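Local coordinates for ABC transporter substrate binding protein (Ribose) (Agrobacterium vitis, PDB 4WUT) that probably captures a sugar for uptake by an ABC transporter, and is seen here with beta-D-fucopyranose bound between its two lobes, at residues T56-G61 with V79-D84; S66-Q71 with P93-P98; N73-A78 with D84-A89; K102-R107 with Y124-L129. All blocks are in the same frame, centred on the assembly; numbering follows the deposited sequence.

Contact 1 (T56-G61 with V79-D84)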
loop_
_atom_site.group_PDB
_atom_site.type_symbol
_atom_site.label_atom_id
_atom_site.label_comp_id
_atom_site.label_asym_id
_atom_site.label_seq_id
_atom_site.Cartn_x
_atom_site.Cartn_y
_atom_site.Cartn_z
ATOM N N THR A 56 20.802 13.690 -5.873
ATOM C CA THR A 56 20.824 12.239 -5.866
ATOM C C THR A 56 19.793 11.761 -4.852
ATOM O O THR A 56 19.325 12.554 -4.031
ATOM C CB THR A 56 22.217 11.725 -5.475
ATOM O OG1 THR A 56 22.583 12.246 -4.195
ATOM C CG2 THR A 56 23.255 12.155 -6.503
ATOM N N ILE A 57 19.411 10.485 -4.905
ATOM C CA ILE A 57 18.542 9.931 -3.878
ATOM C C ILE A 57 19.258 8.846 -3.084
ATOM O O ILE A 57 20.159 8.165 -3.580
ATOM C CB ILE A 57 17.192 9.332 -4.420
ATOM C CG1 ILE A 57 17.447 8.146 -5.351
ATOM C CG2 ILE A 57 16.356 10.383 -5.136
ATOM C CD1 ILE A 57 16.181 7.531 -5.883
ATOM N N THR A 58 18.859 8.744 -1.832
ATOM C CA THR A 58 19.138 7.580 -1.023
ATOM C C THR A 58 17.790 6.899 -0.821
ATOM O O THR A 58 16.751 7.551 -0.847
ATOM C CB THR A 58 19.747 7.987 0.317
ATOM O OG1 THR A 58 18.885 8.935 0.949
ATOM C CG2 THR A 58 21.123 8.619 0.106
ATOM N N PHE A 59 17.797 5.584 -0.655
ATOM C CA PHE A 59 16.571 4.827 -0.468
ATOM C C PHE A 59 16.776 3.946 0.745
ATOM O O PHE A 59 17.705 3.138 0.772
ATOM C CB PHE A 59 16.299 3.956 -1.698
ATOM C CG PHE A 59 14.922 3.343 -1.716
ATOM C CD1 PHE A 59 13.834 4.083 -2.160
ATOM C CD2 PHE A 59 14.725 2.032 -1.338
ATOM C CE1 PHE A 59 12.557 3.514 -2.190
ATOM C CE2 PHE A 59 13.448 1.465 -1.362
ATOM C CZ PHE A 59 12.377 2.210 -1.787
ATOM N N GLN A 60 15.937 4.114 1.755
ATOM C CA GLN A 60 16.131 3.448 3.040
ATOM C C GLN A 60 14.777 3.093 3.640
ATOM O O GLN A 60 13.768 3.746 3.360
ATOM C CB GLN A 60 16.890 4.383 3.998
ATOM C CG GLN A 60 17.884 5.353 3.317
ATOM C CD GLN A 60 17.577 6.841 3.572
ATOM O OE1 GLN A 60 17.891 7.374 4.646
ATOM N NE2 GLN A 60 16.983 7.523 2.572
ATOM N N GLY A 61 14.746 2.064 4.473
ATOM C CA GLY A 61 13.563 1.728 5.226
ATOM C C GLY A 61 13.943 0.739 6.295
ATOM O O GLY A 61 14.988 0.065 6.156
ATOM N N VAL A 79 16.809 14.749 8.778
ATOM C CA VAL A 79 16.719 16.166 9.120
ATOM C C VAL A 79 18.029 16.660 9.734
ATOM O O VAL A 79 18.515 17.758 9.429
ATOM C CB VAL A 79 15.556 16.409 10.081
ATOM C CG1 VAL A 79 15.568 17.836 10.589
ATOM C CG2 VAL A 79 14.236 16.110 9.409
ATOM N N ASN A 80 18.609 15.859 10.618
ATOM C CA ASN A 80 19.819 16.284 11.302
ATOM C C ASN A 80 21.030 16.388 10.393
ATOM O O ASN A 80 21.913 17.209 10.641
ATOM C CB ASN A 80 20.107 15.358 12.491
ATOM C CG ASN A 80 19.110 15.555 13.622
ATOM O OD1 ASN A 80 18.433 16.581 13.689
ATOM N ND2 ASN A 80 19.006 14.571 14.506
ATOM N N ARG A 81 21.083 15.575 9.342
ATOM C CA ARG A 81 22.163 15.684 8.365
ATOM C C ARG A 81 21.845 16.647 7.218
ATOM O O ARG A 81 22.623 16.758 6.272
ATOM C CB ARG A 81 22.607 14.307 7.846
ATOM C CG ARG A 81 21.701 13.636 6.880
ATOM C CD ARG A 81 22.301 12.332 6.339
ATOM N NE ARG A 81 21.333 11.664 5.483
ATOM C CZ ARG A 81 20.432 10.785 5.912
ATOM N NH1 ARG A 81 20.384 10.433 7.196
ATOM N NH2 ARG A 81 19.564 10.263 5.053
ATOM N N LYS A 82 20.717 17.348 7.336
ATOM C CA LYS A 82 20.378 18.464 6.461
ATOM C C LYS A 82 20.251 18.077 5.002
ATOM O O LYS A 82 20.804 18.743 4.119
ATOM C CB LYS A 82 21.399 19.591 6.613
ATOM C CG LYS A 82 20.955 20.648 7.584
ATOM C CD LYS A 82 21.361 20.321 9.003
ATOM C CE LYS A 82 22.163 21.477 9.604
ATOM N NZ LYS A 82 23.420 21.025 10.254
ATOM N N VAL A 83 19.516 17.000 4.757
ATOM C CA VAL A 83 19.212 16.587 3.394
ATOM C C VAL A 83 18.415 17.692 2.729
ATOM O O VAL A 83 17.806 18.539 3.399
ATOM C CB VAL A 83 18.411 15.261 3.352
ATOM C CG1 VAL A 83 19.198 14.123 4.019
ATOM C CG2 VAL A 83 17.062 15.402 4.012
ATOM N N ASP A 84 18.450 17.717 1.405
ATOM C CA ASP A 84 17.741 18.754 0.662
ATOM C C ASP A 84 16.224 18.557 0.705
ATOM O O ASP A 84 15.485 19.529 0.642
ATOM C CB ASP A 84 18.193 18.793 -0.801
ATOM C CG ASP A 84 19.615 19.284 -0.969
ATOM O OD1 ASP A 84 20.219 19.761 0.015
ATOM O OD2 ASP A 84 20.115 19.200 -2.108
HETATM O O HOH W 1 18.175 8.763 7.584
#
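Gln60 and Arg81 meet at the surface of one lobe of a type I periplasmic binding protein, where edge strand 56-60, outermost of the parallel strands of this lobe, faces the loop after helix 68-80. The contact is small and polar. Arg81 is the first residue past the helix. Its CG lies between the backbone N and the carbonyl carbon (chi1 75°), and the chain then runs extended from CG to NE. This long arm carries the guanidinium across to the strand. Gln60 comes from the opposite direction. Its CG lies anti to the carbonyl carbon, but chi1 (-31°) is well off a staggered value, and a bend at chi2 turns the amide toward Arg81.

Arg81 NH2 donates a weak hydrogen bond to Gln60 OE1 at 3.4 Å. The oxygen lies near the guanidinium plane, at its edge, but the amide and guanidinium planes are turned 63° apart. The bond is also bent, which fits its length.

The stronger partner of Arg81 is Glu25 on the neighbouring strand 25-29. Glu25 OE2 takes a salt bridge from Arg81 NH2 and a hydrogen bond with Thr58 OG1, so one carboxylate oxygen joins strand and loop. A water completes the link in the guanidinium plane. It donates to Gln60 OE1 at 3.3 Å and accepts from Arg81 NH1 at 2.8 Å.

Contact 2 (S66-Q71 with P93-P98)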
loop_
_atom_site.group_PDB
_atom_site.type_symbol
_atom_site.label_atom_id
_atom_site.label_comp_id
_atom_site.label_asym_id
_atom_site.label_seq_id
_atom_site.Cartn_x
_atom_site.Cartn_y
_atom_site.Cartn_z
ATOM N N SER A 66 6.181 -2.756 10.677
ATOM C CA SER A 66 5.796 -2.565 12.068
ATOM C C SER A 66 6.856 -1.821 12.895
ATOM O O SER A 66 6.593 -1.434 14.038
ATOM C CB SER A 66 5.529 -3.927 12.716
ATOM O OG SER A 66 6.607 -4.822 12.533
ATOM N N ALA A 67 8.047 -1.645 12.324
ATOM C CA ALA A 67 9.155 -0.979 13.020
ATOM C C ALA A 67 9.017 0.525 12.908
ATOM O O ALA A 67 9.743 1.165 12.138
ATOM C CB ALA A 67 10.454 -1.383 12.409
ATOM N N ILE A 68 8.105 1.089 13.692
ATOM C CA ILE A 68 7.748 2.492 13.596
ATOM C C ILE A 68 8.833 3.398 14.171
ATOM O O ILE A 68 9.232 4.396 13.543
ATOM C CB ILE A 68 6.424 2.789 14.342
ATOM C CG1 ILE A 68 5.335 1.784 13.994
ATOM C CG2 ILE A 68 5.959 4.177 14.058
ATOM C CD1 ILE A 68 5.101 1.674 12.551
ATOM N N ALA A 69 9.313 3.048 15.344
ATOM C CA ALA A 69 10.351 3.851 15.979
ATOM C C ALA A 69 11.597 3.922 15.101
ATOM O O ALA A 69 12.265 4.955 15.026
ATOM C CB ALA A 69 10.697 3.298 17.333
ATOM N N ASP A 70 11.917 2.815 14.439
ATOM C CA ASP A 70 13.067 2.803 13.551
ATOM C C ASP A 70 12.875 3.774 12.400
ATOM O O ASP A 70 13.829 4.416 11.965
ATOM C CB ASP A 70 13.323 1.393 13.014
ATOM C CG ASP A 70 14.007 0.493 14.020
ATOM O OD1 ASP A 70 14.530 0.991 15.047
ATOM O OD2 ASP A 70 14.050 -0.731 13.768
ATOM N N GLN A 71 11.648 3.871 11.869
ATOM C CA GLN A 71 11.409 4.815 10.789
ATOM C C GLN A 71 11.489 6.261 11.280
ATOM O O GLN A 71 12.025 7.116 10.583
ATOM C CB GLN A 71 10.082 4.558 10.060
ATOM C CG GLN A 71 10.089 5.217 8.691
ATOM C CD GLN A 71 8.730 5.311 8.052
ATOM O OE1 GLN A 71 7.768 5.806 8.649
ATOM N NE2 GLN A 71 8.655 4.877 6.808
ATOM N N PRO A 93 0.444 7.190 10.854
ATOM C CA PRO A 93 0.053 8.558 10.530
ATOM C C PRO A 93 0.269 9.565 11.648
ATOM O O PRO A 93 0.286 10.758 11.372
ATOM C CB PRO A 93 -1.439 8.423 10.190
ATOM C CG PRO A 93 -1.901 7.202 10.868
ATOM C CD PRO A 93 -0.712 6.278 10.925
ATOM N N ASP A 94 0.460 9.079 12.858
ATOM C CA ASP A 94 0.661 9.932 14.018
ATOM C C ASP A 94 2.107 9.947 14.523
ATOM O O ASP A 94 2.654 11.016 14.828
ATOM C CB ASP A 94 -0.296 9.495 15.125
ATOM C CG ASP A 94 -1.742 9.668 14.728
ATOM O OD1 ASP A 94 -2.163 10.828 14.571
ATOM O OD2 ASP A 94 -2.453 8.647 14.567
ATOM N N ALA A 95 2.721 8.776 14.629
ATOM C CA ALA A 95 4.057 8.693 15.189
ATOM C C ALA A 95 5.080 9.458 14.382
ATOM O O ALA A 95 6.107 9.865 14.941
ATOM C CB ALA A 95 4.488 7.248 15.325
ATOM N N LEU A 96 4.838 9.633 13.081
ATOM C CA LEU A 96 5.804 10.317 12.221
ATOM C C LEU A 96 5.620 11.845 12.164
ATOM O O LEU A 96 6.469 12.558 11.626
ATOM C CB LEU A 96 5.742 9.761 10.795
ATOM C CG LEU A 96 6.574 8.489 10.526
ATOM C CD1 LEU A 96 8.067 8.842 10.556
ATOM C CD2 LEU A 96 6.259 7.346 11.473
ATOM N N VAL A 97 4.544 12.353 12.761
ATOM C CA VAL A 97 4.278 13.789 12.695
ATOM C C VAL A 97 5.373 14.664 13.323
ATOM O O VAL A 97 5.799 15.639 12.714
ATOM C CB VAL A 97 2.916 14.124 13.274
ATOM C CG1 VAL A 97 2.728 15.637 13.273
ATOM C CG2 VAL A 97 1.837 13.444 12.452
ATOM N N PRO A 98 5.862 14.310 14.526
ATOM C CA PRO A 98 6.890 15.173 15.120
ATOM C C PRO A 98 8.161 15.291 14.282
ATOM O O PRO A 98 8.722 16.382 14.199
ATOM C CB PRO A 98 7.170 14.488 16.460
ATOM C CG PRO A 98 5.882 13.833 16.790
ATOM C CD PRO A 98 5.372 13.316 15.497
#
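Ile68 and Gln71, one turn apart on helix 68-80, face Ala95 and Leu96 near the N-terminal end of helix 97-105. Both helices belong to the same lobe of the sugar-binding protein and pack on the same sheet.

Ile68 makes the apolar part of the contact with a single branch. Its CG2 methyl, placed anti to the backbone N, points across to the other segment. It meets Ala95 CB at 3.6 Å and Leu96 CD2 at 4.1 Å. The Ile68 and Leu96 side chains run obliquely to each other, and their nearest atoms are methyl groups.

Gln71 reaches further. Its CG is anti to the backbone N (chi1 -161°) and the chain stays extended beyond it, which brings the amide over the branched end of Leu96. The two side chains lie at about a right angle. Gln71 OE1 sits 3.5 Å from Leu96 CG and 3.6 Å from each of Leu96 CD1 and Leu96 CD2, so the oxygen rests against the whole isopropyl group.

The amide is buried, and its polar atoms are satisfied elsewhere. Gln71 OE1 accepts from the backbone N of Ser91, while Gln71 NE2 donates to the backbone oxygens of Val30 and Ala89. These bonds fix which way round the amide is turned. The contact with Leu96 is therefore purely van der Waals, and the polar grip of Gln71 is on loops that follow strands 25-29 and 85-88.

Contact 3 (N73-A78 with D84-A89)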
loop_
_atom_site.group_PDB
_atom_site.type_symbol
_atom_site.label_atom_id
_atom_site.label_comp_id
_atom_site.label_asym_id
_atom_site.label_seq_id
_atom_site.Cartn_x
_atom_site.Cartn_y
_atom_site.Cartn_z
ATOM N N ASN A 73 13.356 7.339 13.673
ATOM C CA ASN A 73 14.784 7.587 13.774
ATOM C C ASN A 73 15.422 7.960 12.415
ATOM O O ASN A 73 16.245 8.889 12.332
ATOM C CB ASN A 73 15.441 6.364 14.425
ATOM C CG ASN A 73 16.934 6.466 14.484
ATOM O OD1 ASN A 73 17.635 6.045 13.560
ATOM N ND2 ASN A 73 17.444 7.001 15.586
HETATM N N MSE A 74 15.031 7.259 11.354
HETATM C CA MSE A 74 15.531 7.559 10.014
HETATM C C MSE A 74 15.177 8.956 9.541
HETATM O O MSE A 74 16.006 9.644 8.961
HETATM C CB MSE A 74 15.022 6.553 8.999
HETATM C CG MSE A 74 15.680 5.237 9.143
HETATM SE SE MSE A 74 15.089 4.021 7.723
HETATM C CE MSE A 74 16.200 2.504 8.229
ATOM N N VAL A 75 13.930 9.364 9.756
ATOM C CA VAL A 75 13.529 10.692 9.339
ATOM C C VAL A 75 14.263 11.773 10.178
ATOM O O VAL A 75 14.794 12.760 9.638
ATOM C CB VAL A 75 12.004 10.854 9.462
ATOM C CG1 VAL A 75 11.604 12.273 9.132
ATOM C CG2 VAL A 75 11.267 9.852 8.579
ATOM N N GLU A 76 14.345 11.569 11.492
ATOM C CA GLU A 76 15.063 12.499 12.347
ATOM C C GLU A 76 16.495 12.645 11.877
ATOM O O GLU A 76 17.050 13.737 11.858
ATOM C CB GLU A 76 15.097 11.980 13.782
ATOM C CG GLU A 76 13.779 12.063 14.509
ATOM C CD GLU A 76 13.859 11.384 15.867
ATOM O OE1 GLU A 76 14.881 10.689 16.153
ATOM O OE2 GLU A 76 12.904 11.525 16.647
ATOM N N ASN A 77 17.119 11.522 11.555
ATOM C CA ASN A 77 18.497 11.530 11.125
ATOM C C ASN A 77 18.689 12.265 9.800
ATOM O O ASN A 77 19.677 12.971 9.604
ATOM C CB ASN A 77 19.016 10.095 11.031
ATOM C CG ASN A 77 19.203 9.445 12.405
ATOM O OD1 ASN A 77 19.229 10.127 13.431
ATOM N ND2 ASN A 77 19.346 8.124 12.413
ATOM N N ALA A 78 17.723 12.098 8.900
ATOM C CA ALA A 78 17.733 12.817 7.626
ATOM C C ALA A 78 17.673 14.327 7.871
ATOM O O ALA A 78 18.387 15.101 7.242
ATOM C CB ALA A 78 16.582 12.350 6.732
ATOM N N ASP A 84 18.450 17.717 1.405
ATOM C CA ASP A 84 17.741 18.754 0.662
ATOM C C ASP A 84 16.224 18.557 0.705
ATOM O O ASP A 84 15.485 19.529 0.642
ATOM C CB ASP A 84 18.193 18.793 -0.801
ATOM C CG ASP A 84 19.615 19.284 -0.969
ATOM O OD1 ASP A 84 20.219 19.761 0.015
ATOM O OD2 ASP A 84 20.115 19.200 -2.108
ATOM N N ALA A 85 15.771 17.302 0.793
ATOM C CA ALA A 85 14.335 16.976 0.728
ATOM C C ALA A 85 14.093 15.543 1.172
ATOM O O ALA A 85 15.006 14.725 1.175
ATOM C CB ALA A 85 13.799 17.156 -0.697
ATOM N N ILE A 86 12.852 15.257 1.516
ATOM C CA ILE A 86 12.464 13.950 2.018
ATOM C C ILE A 86 11.212 13.478 1.304
ATOM O O ILE A 86 10.220 14.202 1.208
ATOM C CB ILE A 86 12.191 13.985 3.539
ATOM C CG1 ILE A 86 13.469 14.375 4.285
ATOM C CG2 ILE A 86 11.590 12.635 4.013
ATOM C CD1 ILE A 86 13.259 14.655 5.758
ATOM N N LEU A 87 11.280 12.269 0.770
ATOM C CA LEU A 87 10.125 11.569 0.229
ATOM C C LEU A 87 9.824 10.458 1.212
ATOM O O LEU A 87 10.647 9.547 1.367
ATOM C CB LEU A 87 10.441 10.961 -1.137
ATOM C CG LEU A 87 9.265 10.355 -1.912
ATOM C CD1 LEU A 87 8.216 11.446 -2.190
ATOM C CD2 LEU A 87 9.686 9.681 -3.186
ATOM N N LEU A 88 8.665 10.519 1.867
ATOM C CA LEU A 88 8.369 9.637 3.001
ATOM C C LEU A 88 7.066 8.875 2.802
ATOM O O LEU A 88 6.042 9.490 2.487
ATOM C CB LEU A 88 8.242 10.461 4.282
ATOM C CG LEU A 88 7.830 9.708 5.553
ATOM C CD1 LEU A 88 8.855 8.636 5.962
ATOM C CD2 LEU A 88 7.617 10.714 6.673
ATOM N N ALA A 89 7.110 7.552 2.977
ATOM C CA ALA A 89 5.913 6.726 3.122
ATOM C C ALA A 89 5.805 6.367 4.604
ATOM O O ALA A 89 6.453 5.413 5.073
ATOM C CB ALA A 89 5.995 5.469 2.288
#
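This contact lies inside a beta-alpha-beta unit, where helix 68-80 packs on strand 85-88, the strand that follows it in the chain. The helix and strand segments run nearly antiparallel, at 166°, and their axes come within 10.1 Å. The layer between them is apolar and made of aliphatic side chains.

Val75 and Ala78 point from the helix toward the sheet. Ile86 and Leu88, two residues apart on the strand, point back at them. Val75 divides its two methyls between the two strand residues. Its CG2 meets Leu88 CD1 at 3.8 Å, the closest approach here, and these side chains cross at about a right angle. Its CG1 faces Ile86 CD1 at a looser 4.4 Å.

Ile86 is stretched out along its chain, with CG1 anti to the carbonyl carbon and chi2 at 171°. Its CD1 methyl is thus carried out to the helix, where it also lies 4.2 Å from Ala78 CB. Ala78 CA and Ile86 CA are 7.8 Å apart, the nearest CA pair of the two segments, consistent with the small alanine side chain.

All four side chains are buried. Leu96 also touches Val75. Ala99 and Val100 of helix 97-105 touch Val75 and Leu88 respectively, so that helix shares this core. On the other face of the strand, Ala85 and Leu87 pack on Leu278 of helix 267-282. A parallel strand sandwiched between helix layers in this way is typical of the Rossmann-like three-layer lobes of type I periplasmic binding proteins.

Contact 4 (K102-R107 with Y124-L129)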
loop_
_atom_site.group_PDB
_atom_site.type_symbol
_atom_site.label_atom_id
_atom_site.label_comp_id
_atom_site.label_asym_id
_atom_site.label_seq_id
_atom_site.Cartn_x
_atom_site.Cartn_y
_atom_site.Cartn_z
ATOM N N LYS A 102 9.692 18.662 12.463
ATOM C CA LYS A 102 11.100 19.035 12.514
ATOM C C LYS A 102 11.692 19.298 11.117
ATOM O O LYS A 102 12.458 20.230 10.947
ATOM C CB LYS A 102 11.916 17.961 13.252
ATOM C CG LYS A 102 11.721 17.967 14.755
ATOM C CD LYS A 102 12.535 16.864 15.409
ATOM C CE LYS A 102 12.295 16.798 16.901
ATOM N NZ LYS A 102 12.906 15.564 17.497
ATOM N N ALA A 103 11.333 18.484 10.126
ATOM C CA ALA A 103 11.776 18.726 8.752
ATOM C C ALA A 103 11.273 20.082 8.269
ATOM O O ALA A 103 12.020 20.886 7.713
ATOM C CB ALA A 103 11.290 17.624 7.837
ATOM N N TRP A 104 9.993 20.324 8.497
ATOM C CA TRP A 104 9.389 21.607 8.116
ATOM C C TRP A 104 10.061 22.808 8.798
ATOM O O TRP A 104 10.342 23.822 8.158
ATOM C CB TRP A 104 7.891 21.572 8.400
ATOM C CG TRP A 104 7.168 22.819 8.030
ATOM C CD1 TRP A 104 6.743 23.186 6.786
ATOM C CD2 TRP A 104 6.755 23.854 8.921
ATOM N NE1 TRP A 104 6.095 24.396 6.848
ATOM C CE2 TRP A 104 6.097 24.832 8.147
ATOM C CE3 TRP A 104 6.882 24.050 10.295
ATOM C CZ2 TRP A 104 5.560 25.985 8.709
ATOM C CZ3 TRP A 104 6.354 25.207 10.851
ATOM C CH2 TRP A 104 5.702 26.155 10.059
ATOM N N GLU A 105 10.359 22.687 10.083
ATOM C CA GLU A 105 11.041 23.753 10.807
ATOM C C GLU A 105 12.456 24.003 10.273
ATOM O O GLU A 105 12.952 25.141 10.324
ATOM C CB GLU A 105 11.037 23.436 12.307
ATOM C CG GLU A 105 9.632 23.518 12.882
ATOM C CD GLU A 105 9.505 22.967 14.286
ATOM O OE1 GLU A 105 10.344 22.139 14.693
ATOM O OE2 GLU A 105 8.538 23.355 14.973
ATOM N N ALA A 106 13.074 22.944 9.752
ATOM C CA ALA A 106 14.386 22.996 9.114
ATOM C C ALA A 106 14.340 23.459 7.659
ATOM O O ALA A 106 15.375 23.485 6.988
ATOM C CB ALA A 106 15.029 21.636 9.177
ATOM N N ARG A 107 13.156 23.821 7.179
ATOM C CA ARG A 107 12.977 24.255 5.789
ATOM C C ARG A 107 13.330 23.152 4.787
ATOM O O ARG A 107 13.900 23.411 3.722
ATOM C CB ARG A 107 13.810 25.507 5.488
ATOM C CG ARG A 107 13.418 26.723 6.316
ATOM C CD ARG A 107 14.506 27.791 6.284
ATOM N NE ARG A 107 14.442 28.669 5.110
ATOM C CZ ARG A 107 15.499 29.298 4.594
ATOM N NH1 ARG A 107 16.701 29.122 5.135
ATOM N NH2 ARG A 107 15.374 30.097 3.532
ATOM N N TYR A 124 2.934 20.749 7.343
ATOM C CA TYR A 124 4.339 20.404 7.399
ATOM C C TYR A 124 4.880 19.703 6.157
ATOM O O TYR A 124 6.073 19.459 6.080
ATOM C CB TYR A 124 4.598 19.508 8.620
ATOM C CG TYR A 124 4.112 20.075 9.925
ATOM C CD1 TYR A 124 4.338 21.401 10.261
ATOM C CD2 TYR A 124 3.420 19.274 10.828
ATOM C CE1 TYR A 124 3.889 21.915 11.465
ATOM C CE2 TYR A 124 2.966 19.774 12.023
ATOM C CZ TYR A 124 3.211 21.083 12.342
ATOM O OH TYR A 124 2.757 21.590 13.534
ATOM N N TYR A 125 4.014 19.361 5.206
ATOM C CA TYR A 125 4.452 18.740 3.955
ATOM C C TYR A 125 3.691 19.353 2.805
ATOM O O TYR A 125 2.636 19.977 3.011
ATOM C CB TYR A 125 4.235 17.219 3.974
ATOM C CG TYR A 125 2.784 16.778 4.124
ATOM C CD1 TYR A 125 2.210 16.655 5.380
ATOM C CD2 TYR A 125 2.025 16.453 3.025
ATOM C CE1 TYR A 125 0.911 16.251 5.536
ATOM C CE2 TYR A 125 0.709 16.046 3.162
ATOM C CZ TYR A 125 0.161 15.924 4.423
ATOM O OH TYR A 125 -1.152 15.522 4.551
ATOM N N GLN A 126 4.221 19.195 1.594
ATOM C CA GLN A 126 3.714 19.976 0.477
ATOM C C GLN A 126 2.934 19.204 -0.580
ATOM O O GLN A 126 2.275 19.812 -1.405
ATOM C CB GLN A 126 4.835 20.788 -0.186
ATOM C CG GLN A 126 5.462 21.812 0.717
ATOM C CD GLN A 126 6.490 21.220 1.650
ATOM O OE1 GLN A 126 7.342 20.456 1.221
ATOM N NE2 GLN A 126 6.407 21.549 2.937
ATOM N N ALA A 127 3.024 17.882 -0.575
ATOM C CA ALA A 127 2.188 17.084 -1.455
ATOM C C ALA A 127 2.011 15.687 -0.876
ATOM O O ALA A 127 2.813 15.232 -0.080
ATOM C CB ALA A 127 2.781 17.029 -2.873
ATOM N N PHE A 128 0.923 15.050 -1.302
ATOM C CA PHE A 128 0.586 13.693 -0.916
ATOM C C PHE A 128 0.130 12.940 -2.154
ATOM O O PHE A 128 -0.895 13.295 -2.754
ATOM C CB PHE A 128 -0.525 13.712 0.143
ATOM C CG PHE A 128 -1.007 12.349 0.553
ATOM C CD1 PHE A 128 -0.127 11.352 0.893
ATOM C CD2 PHE A 128 -2.362 12.089 0.628
ATOM C CE1 PHE A 128 -0.587 10.104 1.277
ATOM C CE2 PHE A 128 -2.831 10.844 1.002
ATOM C CZ PHE A 128 -1.950 9.854 1.334
ATOM N N LEU A 129 0.918 11.921 -2.518
ATOM C CA LEU A 129 0.657 11.099 -3.702
ATOM C C LEU A 129 0.308 9.697 -3.256
ATOM O O LEU A 129 1.108 9.046 -2.589
ATOM C CB LEU A 129 1.903 11.000 -4.589
ATOM C CG LEU A 129 2.479 12.228 -5.278
ATOM C CD1 LEU A 129 3.170 13.145 -4.297
ATOM C CD2 LEU A 129 3.452 11.802 -6.363
#
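Trp104 lays its indole against Tyr124, covering both the ring and the backbone of that residue. Its CG is anti to the backbone N (chi1 -179°), which swings the indole off helix 97-105 toward the segment leading into strand 127-130.

The two side chains cross at about a right angle. Tyr124 CD1 sits 3.5 Å above the indole plane of Trp104, displaced toward the rim, and is 3.7 Å from Trp104 CE3. The six-membered ring of Trp104 and the ring of Tyr124 have centroids 5.4 Å apart and planes inclined at 56°. The pair meets obliquely.

The pyrrole side of the indole and the CB that carries it lie along the main chain of Tyr124. Trp104 CD1 lies 3.7 Å from Tyr124 CA, and Trp104 CB is 3.6 Å from Tyr124 O.

Gln126 touches more lightly. Its chain is bent at chi2 (81°), and its NE2 approaches the indole edge near the ring plane, 4.2 Å from Trp104 CD1. Its OE1 accepts a hydrogen bond from Val110 N.

The helix ends just beyond Trp104 in a Schellman motif at Arg107. Its inner side packs through Ala103 on Val110 of strand 110-113 and on Val79 of helix 68-80, while Trp104 reaches over to the segment entering the next strand, 127-130.

Overall arrangement
All four contacts lie in one lobe, on the same side of the chain's centre. From the N terminus, contact 1 closes a loop from edge strand 56-60 round helix 68-80 to the turn behind it. Contact 2 opens within that loop and closes beyond it, so the two cross. Contact 3 also crosses contact 1 and is nested inside contact 2; it joins helix 68-80 to strand 85-88. Contact 4 follows in series and closes the loop from the end of helix 97-105, through strand 110-113, to the segment entering strand 127-130. Helix 68-80 serves contacts 1, 2 and 3. Ile86 packs on Ala103, linking contact 3 to contact 4.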